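Local structure of amidohydrolase (Staphylococcus aureus, 3NUR) at residues Asn248-His253 with Tyr287-Gly292. The protein is a putative metal-dependent amidohydrolase with a TIM-barrel fold that probably hydrolyses a carbon-nitrogen bond other than a peptide bond, its substrate not being established. Residues are numbered along the deposited sequence; the frame is centred on the assembly and turned at random.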
loop_
_atom_site.group_PDB
_atom_site.type_symbol
_atom_site.label_atom_id
_atom_site.label_comp_id
_atom_site.label_asym_id
_atom_site.label_seq_id
_atom_site.Cartn_x
_atom_site.Cartn_y
_atom_site.Cartn_z
ATOM N N ASN A 248 -6.216 -0.188 10.748
ATOM C CA ASN A 248 -5.025 0.525 10.300
ATOM C C ASN A 248 -4.881 0.414 8.799
ATOM O O ASN A 248 -5.120 -0.641 8.208
ATOM C CB ASN A 248 -3.727 0.028 10.940
ATOM C CG ASN A 248 -3.689 0.227 12.416
ATOM O OD1 ASN A 248 -3.762 1.352 12.918
ATOM N ND2 ASN A 248 -3.622 -0.877 13.130
HETATM N N MSE A 249 -4.475 1.498 8.186
HETATM C CA MSE A 249 -4.161 1.487 6.775
HETATM C C MSE A 249 -2.721 1.849 6.552
HETATM O O MSE A 249 -2.102 2.420 7.452
HETATM C CB MSE A 249 -5.158 2.327 5.996
HETATM C CG MSE A 249 -6.470 1.519 5.928
HETATM SE SE MSE A 249 -7.721 2.351 4.998
HETATM C CE MSE A 249 -6.916 2.063 3.208
ATOM N N ILE A 250 -2.152 1.433 5.409
ATOM C CA ILE A 250 -0.765 1.745 5.063
ATOM C C ILE A 250 -0.756 2.507 3.726
ATOM O O ILE A 250 -1.498 2.165 2.808
ATOM C CB ILE A 250 0.142 0.482 4.979
ATOM C CG1 ILE A 250 -0.096 -0.492 6.178
ATOM C CG2 ILE A 250 1.620 0.904 4.896
ATOM C CD1 ILE A 250 0.457 -1.916 5.948
ATOM N N ILE A 251 0.070 3.551 3.640
ATOM C CA ILE A 251 0.268 4.322 2.416
ATOM C C ILE A 251 1.754 4.501 2.186
ATOM O O ILE A 251 2.506 4.681 3.137
ATOM C CB ILE A 251 -0.491 5.660 2.373
ATOM C CG1 ILE A 251 -0.171 6.552 3.612
ATOM C CG2 ILE A 251 -2.021 5.418 2.137
ATOM C CD1 ILE A 251 -0.911 7.954 3.607
ATOM N N GLY A 252 2.150 4.441 0.926
ATOM C CA GLY A 252 3.535 4.563 0.509
ATOM C C GLY A 252 3.916 5.954 0.077
ATOM O O GLY A 252 3.228 6.927 0.397
ATOM N N HIS A 253 5.046 6.054 -0.636
ATOM C CA HIS A 253 5.591 7.303 -1.174
ATOM C C HIS A 253 5.564 8.438 -0.165
ATOM O O HIS A 253 5.193 9.589 -0.492
ATOM C CB HIS A 253 4.912 7.637 -2.517
ATOM C CG HIS A 253 4.891 6.439 -3.420
ATOM N ND1 HIS A 253 3.807 5.568 -3.446
ATOM C CD2 HIS A 253 5.874 5.938 -4.200
ATOM C CE1 HIS A 253 4.170 4.575 -4.247
ATOM N NE2 HIS A 253 5.393 4.768 -4.741
ATOM N N TYR A 287 -0.051 4.012 8.668
ATOM C CA TYR A 287 1.390 3.756 8.691
ATOM C C TYR A 287 1.894 4.321 7.365
ATOM O O TYR A 287 1.173 4.303 6.367
ATOM C CB TYR A 287 1.726 2.255 8.738
ATOM C CG TYR A 287 1.521 1.668 10.111
ATOM C CD1 TYR A 287 2.575 1.584 11.021
ATOM C CD2 TYR A 287 0.274 1.199 10.508
ATOM C CE1 TYR A 287 2.391 1.026 12.284
ATOM C CE2 TYR A 287 0.081 0.629 11.764
ATOM C CZ TYR A 287 1.142 0.555 12.654
ATOM O OH TYR A 287 0.952 -0.016 13.887
ATOM N N ILE A 288 3.110 4.817 7.354
ATOM C CA ILE A 288 3.657 5.398 6.123
ATOM C C ILE A 288 4.929 4.628 5.718
ATOM O O ILE A 288 5.751 4.314 6.580
ATOM C CB ILE A 288 3.928 6.915 6.348
ATOM C CG1 ILE A 288 2.603 7.725 6.420
ATOM C CG2 ILE A 288 4.893 7.487 5.284
ATOM C CD1 ILE A 288 2.742 9.170 6.899
ATOM N N THR A 289 5.131 4.424 4.403
ATOM C CA THR A 289 6.350 3.785 3.903
ATOM C C THR A 289 7.042 4.681 2.858
ATOM O O THR A 289 6.387 5.562 2.293
ATOM C CB THR A 289 6.106 2.353 3.302
ATOM O OG1 THR A 289 5.902 2.409 1.873
ATOM C CG2 THR A 289 5.035 1.529 4.014
ATOM N N PRO A 290 8.342 4.425 2.561
ATOM C CA PRO A 290 9.047 5.238 1.561
ATOM C C PRO A 290 8.829 4.759 0.127
ATOM O O PRO A 290 9.196 5.476 -0.800
ATOM C CB PRO A 290 10.528 5.023 1.911
ATOM C CG PRO A 290 10.570 4.115 3.097
ATOM C CD PRO A 290 9.258 3.459 3.208
ATOM N N SER A 291 8.332 3.507 -0.072
ATOM C CA SER A 291 8.229 2.877 -1.411
ATOM C C SER A 291 9.541 2.998 -2.216
ATOM O O SER A 291 9.514 3.383 -3.390
ATOM C CB SER A 291 7.078 3.480 -2.214
ATOM O OG SER A 291 5.886 3.549 -1.463
ATOM N N GLY A 292 10.676 2.743 -1.567
ATOM C CA GLY A 292 11.985 2.798 -2.215
ATOM C C GLY A 292 12.495 4.183 -2.580
ATOM O O GLY A 292 13.508 4.295 -3.283
HETATM O O HOH W 1 7.898 3.944 -5.759
#
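Tyr287 pairs in parallel register with Ile250, between Met249 and Ile251. Tyr287 N gives a hydrogen bond to Met249 O (2.9 Å), and Tyr287 O takes the N-H of Ile251, with N 3.0 Å away. Both bonds belong to the parallel pairing of strands 249-251 and 286-288. With CG anti to its own carbonyl carbon (chi1 -77°), the Tyr287 ring brings its CE2 edge to Asn248, whose CB lies in the ring plane. Tyr287 CE2 lies 3.8 Å from Asn248 CG, with amide and ring planes 79° apart. Arg310 adds a cation-pi contact to this ring and a hydrogen bond to Asn248 OD1.

Ile288 turns to the other face of the sheet and lies alongside Ile251, pointing the same way, with their CG1 atoms in contact. Thr289 N continues the ladder to Ile251 O at 2.9 Å. Thr289 CG2 meets Ile250 CG2 at 3.6 Å, while Thr289 OG1 is hydrogen-bonded to Tyr190 OH.

After Pro290 the chain turns, and Ser291 faces His253. Ser291 OG accepts the N-H of His253 (N to OG 2.8 Å) and also bonds to Glu28 OE2, a calcium ligand. Ser291 CB sits over one face of the His253 ring, 3.5 Å from the centroid, a CH-pi contact. A water links His253 NE2 to Ser291 O, and His253 ND1 is hydrogen-bonded to Glu256 OE2. The His253 side chain lies about 5 Å from the calcium ion.

The contact thus joins two neighbouring TIM-barrel strands and their C-terminal loops at the metal site. Strand 189-192 flanks 249-251 on the side away from 286-288. Helix 336-351 places Leu350 against Asn248, Ile250 and Tyr287, and Phe27 of strand 24-31 touches Ile250.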